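Side-chain contacts in eukaryotic peptide chain release factor GTP-binding subunit (Schizosaccharomyces pombe, PDB 1R5B), which is the eRF3 class release factor of translation termination, a GTP-binding protein of the elongation factor Tu family: residues G68-D71 with K72-E76; E201-K204 with E205-K209. All coordinates share one frame; numbering follows the deposited sequence.

How the contacts relate
Both contacts are local, made between side chains a few residues apart, and both belong to the GTP-binding domain of the elongation factor Tu family. Following the chain from its N terminus, helix 56-66 ends and the short loop after it, residues 68-71, forms contact 1 with the first turn of helix 72-81, closing the link between the two helices. The chain then runs through four of the six strands of the mixed sheet (115-117, 121-125, 147-153 and 184-189) before reaching contact 2, wholly within helix 200-218, beside strand 226-230 at one border of that sheet. The contacts lie in series, neither nested nor crossing; the centres of contact 1 and contact 2 are about 32 Å apart. The nearest atoms of contact 1 and contact 2 are about 21 Å apart.

Contact 1. Residues G68-D71 with K72-E76; sequences GMVD and KRTME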
ATOM      1  N   GLY A  68     -17.067  -8.898  -8.151  1.00 33.50           N
ATOM      2  CA  GLY A  68     -18.426  -8.499  -7.814  1.00 33.34           C
ATOM      3  C   GLY A  68     -18.841  -7.064  -8.114  1.00 33.32           C
ATOM      4  O   GLY A  68     -19.906  -6.634  -7.678  1.00 33.41           O
ATOM      5  N   MET A  69     -18.021  -6.319  -8.844  1.00 33.24           N
ATOM      6  CA  MET A  69     -18.356  -4.942  -9.224  1.00 33.20           C
ATOM      7  C   MET A  69     -19.367  -4.863 -10.377  1.00 32.70           C
ATOM      8  O   MET A  69     -20.167  -3.927 -10.445  1.00 33.07           O
ATOM      9  CB  MET A  69     -17.084  -4.176  -9.599  1.00 33.56           C
ATOM     10  CG  MET A  69     -16.861  -2.926  -8.771  1.00 35.27           C
ATOM     11  SD  MET A  69     -16.714  -3.218  -7.002  1.00 34.83           S
ATOM     12  CE  MET A  69     -15.509  -4.399  -6.940  1.00 34.08           C
ATOM     13  N   VAL A  70     -19.329  -5.833 -11.288  1.00 31.83           N
ATOM     14  CA  VAL A  70     -20.292  -5.894 -12.387  1.00 30.89           C
ATOM     15  C   VAL A  70     -20.810  -7.319 -12.567  1.00 30.28           C
ATOM     16  O   VAL A  70     -20.145  -8.277 -12.177  1.00 30.20           O
ATOM     17  CB  VAL A  70     -19.679  -5.367 -13.716  1.00 30.90           C
ATOM     18  CG1 VAL A  70     -19.221  -3.925 -13.559  1.00 30.78           C
ATOM     19  CG2 VAL A  70     -18.511  -6.242 -14.184  1.00 31.04           C
ATOM     20  N   ASP A  71     -22.006  -7.452 -13.136  1.00 29.38           N
ATOM     21  CA  ASP A  71     -22.561  -8.772 -13.424  1.00 28.92           C
ATOM     22  C   ASP A  71     -22.079  -9.257 -14.784  1.00 28.30           C
ATOM     23  O   ASP A  71     -21.365  -8.542 -15.474  1.00 27.90           O
ATOM     24  CB  ASP A  71     -24.095  -8.775 -13.330  1.00 28.84           C
ATOM     25  CG  ASP A  71     -24.759  -7.930 -14.396  1.00 28.93           C
ATOM     26  OD1 ASP A  71     -26.007  -7.901 -14.425  1.00 29.79           O
ATOM     27  OD2 ASP A  71     -24.134  -7.260 -15.240  1.00 28.84           O
ATOM     28  N   LYS A  72     -22.457 -10.477 -15.151  1.00 27.78           N
ATOM     29  CA  LYS A  72     -21.968 -11.111 -16.377  1.00 27.66           C
ATOM     30  C   LYS A  72     -22.288 -10.272 -17.620  1.00 27.32           C
ATOM     31  O   LYS A  72     -21.391 -10.034 -18.449  1.00 27.05           O
ATOM     32  CB  LYS A  72     -22.559 -12.534 -16.518  1.00 27.85           C
ATOM     33  CG  LYS A  72     -22.106 -13.342 -17.753  1.00 28.16           C
ATOM     34  CD  LYS A  72     -22.720 -14.769 -17.778  1.00 28.59           C
ATOM     35  CE  LYS A  72     -24.132 -14.824 -18.385  1.00 29.22           C
ATOM     36  NZ  LYS A  72     -24.271 -15.899 -19.419  1.00 29.27           N
ATOM     37  N   ARG A  73     -23.553  -9.827 -17.740  1.00 27.16           N
ATOM     38  CA  ARG A  73     -23.985  -9.089 -18.933  1.00 27.15           C
ATOM     39  C   ARG A  73     -23.141  -7.810 -19.150  1.00 27.40           C
ATOM     40  O   ARG A  73     -22.847  -7.440 -20.286  1.00 27.23           O
ATOM     41  CB  ARG A  73     -25.488  -8.740 -18.882  1.00 26.84           C
ATOM     42  CG  ARG A  73     -26.430  -9.856 -19.380  1.00 26.53           C
ATOM     43  CD  ARG A  73     -27.919  -9.603 -19.007  1.00 25.59           C
ATOM     44  NE  ARG A  73     -28.635  -8.706 -19.978  1.00 26.32           N
ATOM     45  CZ  ARG A  73     -29.147  -9.071 -21.254  1.00 28.47           C
ATOM     46  NH1 ARG A  73     -28.971 -10.308 -21.730  1.00 29.64           N
ATOM     47  NH2 ARG A  73     -29.800  -8.183 -22.055  1.00 28.54           N
ATOM     48  N   THR A  74     -22.763  -7.145 -18.064  1.00 27.77           N
ATOM     49  CA  THR A  74     -22.018  -5.888 -18.131  1.00 28.43           C
ATOM     50  C   THR A  74     -20.552  -6.127 -18.518  1.00 29.36           C
ATOM     51  O   THR A  74     -19.905  -5.324 -19.230  1.00 29.77           O
ATOM     52  CB  THR A  74     -22.030  -5.190 -16.768  1.00 28.34           C
ATOM     53  OG1 THR A  74     -23.361  -4.793 -16.418  1.00 28.04           O
ATOM     54  CG2 THR A  74     -21.258  -3.882 -16.823  1.00 28.53           C
ATOM     55  N   MET A  75     -20.031  -7.236 -18.021  1.00 30.07           N
ATOM     56  CA  MET A  75     -18.716  -7.703 -18.382  1.00 30.65           C
ATOM     57  C   MET A  75     -18.640  -8.080 -19.853  1.00 31.75           C
ATOM     58  O   MET A  75     -17.605  -7.861 -20.479  1.00 31.63           O
ATOM     59  CB  MET A  75     -18.364  -8.922 -17.544  1.00 30.63           C
ATOM     60  CG  MET A  75     -16.936  -9.388 -17.709  1.00 30.99           C
ATOM     61  SD  MET A  75     -16.887 -11.056 -18.271  1.00 32.70           S
ATOM     62  CE  MET A  75     -16.051 -11.820 -17.044  1.00 31.90           C
ATOM     63  N   GLU A  76     -19.715  -8.645 -20.407  1.00 32.57           N
ATOM     64  CA  GLU A  76     -19.721  -8.977 -21.816  1.00 33.86           C
ATOM     65  C   GLU A  76     -19.739  -7.632 -22.586  1.00 35.14           C
ATOM     66  O   GLU A  76     -19.068  -7.464 -23.677  1.00 36.49           O
ATOM     67  CB  GLU A  76     -20.924  -9.912 -22.169  1.00 33.66           C
ATOM     68  CG  GLU A  76     -20.718 -11.336 -21.647  1.00 33.27           C
ATOM     69  CD  GLU A  76     -21.987 -12.157 -21.534  1.00 32.95           C
ATOM     70  OE1 GLU A  76     -23.049 -11.596 -21.190  1.00 35.09           O
ATOM     71  OE2 GLU A  76     -21.922 -13.375 -21.799  1.00 33.65           O
TER
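Asp-71 caps the start of helix 72-81 by reaching its carboxylate forward to Thr-74. A chi1 of 66° tucks CG between the two backbone arms of its own residue, which brings OD2 to the first turn of the helix. There Asp-71 OD2 takes two bonds: the Thr-74 backbone N reaches it at 3.1 Å, on the anti side and somewhat out of the carboxylate plane, while Thr-74 OG1 donates to it at 2.8 Å, nearly in line with the C-O bond. The two donors come from opposite faces of the carboxylate, so this N-cap grips both the backbone and the side chain of Thr-74. With OG1 beside its own backbone N (chi1 -65°), the threonine turns CG2 the other way, where Thr-74 CG2 packs 3.8 Å from Val-70 CB. The valine and threonine side chains cross at about a right angle, and Val-70 CG2 lies 4.3 Å from Met-75 CB. Asp-71 O accepts from Met-75 N at 3.2 Å, the first regular helical bond. Just upstream, a Schellman motif with Gly-68 at C-prime, its phi positive, closes helix 56-66. Both apolar residues rest on this preceding helix: Val-70 touches Leu-64, and Met-75 touches Asn-62 and Phe-65.

Contact 2. Residues E201-K204 with E205-K209; sequences ERYK and ECVDK
Glu-205 and Cys-206 meet Arg-202, and Val-207 meets Tyr-203, each about one turn back along helix 200-218 of the GTP-binding domain of the elongation factor Tu family, a P-loop fold. Glu-205 extends from a CG anti to the backbone N (chi1 -176°), and Glu-205 OE1 is held side-on by Arg-202, whose NE donates at 3.3 Å and NH2 at 3.2 Å. Both nitrogens approach from the same face, above the carboxylate plane, whereas OE1 lies in the guanidinium plane; the two flat groups are turned 69° apart. The arginine's stronger partner is Glu-160, which forms a salt bridge with NH2, and Ala-154 O accepts from NH1. Cys-206 follows, laying SG over one face of that guanidinium, toward its rim, with Cys-206 SG 3.5 Å from Arg-202 CD. The buried thiol thus lies above the plane while Glu-205 takes the edge, and Phe-159 of helix 158-161 packs against both Arg-202 and Cys-206. Val-207 makes a CH-pi contact: Val-207 CG2 stands over the ring face, 3.9 Å from the Tyr-203 ring centroid and 16° off the normal, with Tyr-203 CZ the nearest ring atom at 3.7 Å. Both residues touch Tyr-228 of strand 226-230, joining the helix to the border of the sheet. Asp-208 continues the helical pattern, Asp-208 N donating to Lys-204 O at 2.9 Å.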
ATOM      1  N   GLU A 201       6.896 -24.917 -20.804  1.00 36.15           N
ATOM      2  CA  GLU A 201       7.848 -24.573 -21.869  1.00 36.23           C
ATOM      3  C   GLU A 201       7.510 -23.249 -22.553  1.00 35.78           C
ATOM      4  O   GLU A 201       8.404 -22.481 -22.860  1.00 36.09           O
ATOM      5  CB  GLU A 201       7.927 -25.664 -22.938  1.00 36.40           C
ATOM      6  CG  GLU A 201       9.129 -26.579 -22.813  1.00 37.68           C
ATOM      7  CD  GLU A 201       8.769 -27.892 -22.143  1.00 39.64           C
ATOM      8  OE1 GLU A 201       8.146 -27.829 -21.058  1.00 41.20           O
ATOM      9  OE2 GLU A 201       9.090 -28.973 -22.699  1.00 38.89           O
ATOM     10  N   ARG A 202       6.227 -23.010 -22.804  1.00 35.25           N
ATOM     11  CA  ARG A 202       5.757 -21.794 -23.461  1.00 34.96           C
ATOM     12  C   ARG A 202       5.903 -20.604 -22.525  1.00 34.82           C
ATOM     13  O   ARG A 202       6.314 -19.526 -22.945  1.00 34.74           O
ATOM     14  CB  ARG A 202       4.280 -21.928 -23.848  1.00 35.02           C
ATOM     15  CG  ARG A 202       3.932 -21.453 -25.244  1.00 35.32           C
ATOM     16  CD  ARG A 202       4.080 -19.945 -25.482  1.00 35.11           C
ATOM     17  NE  ARG A 202       5.119 -19.689 -26.478  1.00 34.99           N
ATOM     18  CZ  ARG A 202       5.046 -18.848 -27.522  1.00 34.76           C
ATOM     19  NH1 ARG A 202       3.974 -18.097 -27.759  1.00 33.24           N
ATOM     20  NH2 ARG A 202       6.085 -18.762 -28.348  1.00 34.13           N
ATOM     21  N   TYR A 203       5.556 -20.811 -21.257  1.00 34.38           N
ATOM     22  CA  TYR A 203       5.585 -19.743 -20.262  1.00 34.12           C
ATOM     23  C   TYR A 203       7.006 -19.261 -20.049  1.00 34.12           C
ATOM     24  O   TYR A 203       7.269 -18.066 -20.095  1.00 33.69           O
ATOM     25  CB  TYR A 203       5.002 -20.219 -18.925  1.00 33.79           C
ATOM     26  CG  TYR A 203       5.065 -19.171 -17.838  1.00 33.24           C
ATOM     27  CD1 TYR A 203       4.212 -18.078 -17.849  1.00 32.50           C
ATOM     28  CD2 TYR A 203       5.993 -19.260 -16.812  1.00 33.17           C
ATOM     29  CE1 TYR A 203       4.279 -17.108 -16.862  1.00 32.36           C
ATOM     30  CE2 TYR A 203       6.059 -18.290 -15.807  1.00 31.97           C
ATOM     31  CZ  TYR A 203       5.203 -17.224 -15.837  1.00 31.86           C
ATOM     32  OH  TYR A 203       5.270 -16.264 -14.847  1.00 31.00           O
ATOM     33  N   LYS A 204       7.904 -20.212 -19.808  1.00 34.36           N
ATOM     34  CA  LYS A 204       9.326 -19.939 -19.639  1.00 34.65           C
ATOM     35  C   LYS A 204       9.910 -19.288 -20.883  1.00 34.17           C
ATOM     36  O   LYS A 204      10.726 -18.381 -20.765  1.00 34.43           O
ATOM     37  CB  LYS A 204      10.112 -21.228 -19.336  1.00 35.17           C
ATOM     38  CG  LYS A 204      10.563 -21.369 -17.881  1.00 37.00           C
ATOM     39  CD  LYS A 204      11.689 -22.416 -17.737  1.00 39.64           C
ATOM     40  CE  LYS A 204      12.279 -22.445 -16.320  1.00 40.77           C
ATOM     41  NZ  LYS A 204      11.227 -22.281 -15.263  1.00 41.55           N
ATOM     42  N   GLU A 205       9.489 -19.750 -22.061  1.00 33.26           N
ATOM     43  CA  GLU A 205       9.953 -19.187 -23.325  1.00 32.90           C
ATOM     44  C   GLU A 205       9.501 -17.742 -23.479  1.00 32.65           C
ATOM     45  O   GLU A 205      10.276 -16.902 -23.911  1.00 32.93           O
ATOM     46  CB  GLU A 205       9.456 -20.010 -24.528  1.00 32.91           C
ATOM     47  CG  GLU A 205       9.998 -19.520 -25.869  1.00 32.66           C
ATOM     48  CD  GLU A 205       9.302 -20.131 -27.063  1.00 33.10           C
ATOM     49  OE1 GLU A 205       8.191 -20.670 -26.893  1.00 33.55           O
ATOM     50  OE2 GLU A 205       9.869 -20.067 -28.179  1.00 33.70           O
ATOM     51  N   CYS A 206       8.254 -17.460 -23.117  1.00 32.31           N
ATOM     52  CA  CYS A 206       7.695 -16.119 -23.202  1.00 31.86           C
ATOM     53  C   CYS A 206       8.350 -15.176 -22.198  1.00 31.85           C
ATOM     54  O   CYS A 206       8.602 -14.021 -22.505  1.00 31.43           O
ATOM     55  CB  CYS A 206       6.185 -16.151 -22.971  1.00 31.79           C
ATOM     56  SG  CYS A 206       5.246 -16.853 -24.348  1.00 30.74           S
ATOM     57  N   VAL A 207       8.644 -15.690 -21.011  1.00 31.95           N
ATOM     58  CA  VAL A 207       9.223 -14.888 -19.940  1.00 32.10           C
ATOM     59  C   VAL A 207      10.673 -14.556 -20.280  1.00 32.08           C
ATOM     60  O   VAL A 207      11.060 -13.404 -20.203  1.00 32.30           O
ATOM     61  CB  VAL A 207       9.136 -15.617 -18.573  1.00 32.17           C
ATOM     62  CG1 VAL A 207      10.086 -15.003 -17.531  1.00 32.64           C
ATOM     63  CG2 VAL A 207       7.721 -15.577 -18.066  1.00 32.67           C
ATOM     64  N   ASP A 208      11.458 -15.557 -20.667  1.00 31.89           N
ATOM     65  CA  ASP A 208      12.864 -15.352 -21.013  1.00 32.09           C
ATOM     66  C   ASP A 208      13.026 -14.332 -22.143  1.00 31.54           C
ATOM     67  O   ASP A 208      13.930 -13.503 -22.112  1.00 31.05           O
ATOM     68  CB  ASP A 208      13.532 -16.675 -21.422  1.00 32.51           C
ATOM     69  CG  ASP A 208      13.594 -17.688 -20.273  1.00 34.52           C
ATOM     70  OD1 ASP A 208      13.040 -17.402 -19.175  1.00 37.50           O
ATOM     71  OD2 ASP A 208      14.173 -18.801 -20.382  1.00 36.00           O
ATOM     72  N   LYS A 209      12.141 -14.395 -23.128  1.00 31.13           N
ATOM     73  CA  LYS A 209      12.177 -13.471 -24.245  1.00 31.25           C
ATOM     74  C   LYS A 209      11.800 -12.073 -23.787  1.00 31.22           C
ATOM     75  O   LYS A 209      12.443 -11.103 -24.174  1.00 31.01           O
ATOM     76  CB  LYS A 209      11.232 -13.947 -25.355  1.00 31.51           C
ATOM     77  CG  LYS A 209      11.151 -13.036 -26.579  1.00 32.87           C
ATOM     78  CD  LYS A 209      12.449 -13.013 -27.366  1.00 35.05           C
ATOM     79  CE  LYS A 209      12.707 -11.656 -28.031  1.00 37.23           C
ATOM     80  NZ  LYS A 209      11.950 -11.504 -29.305  1.00 38.38           N
TER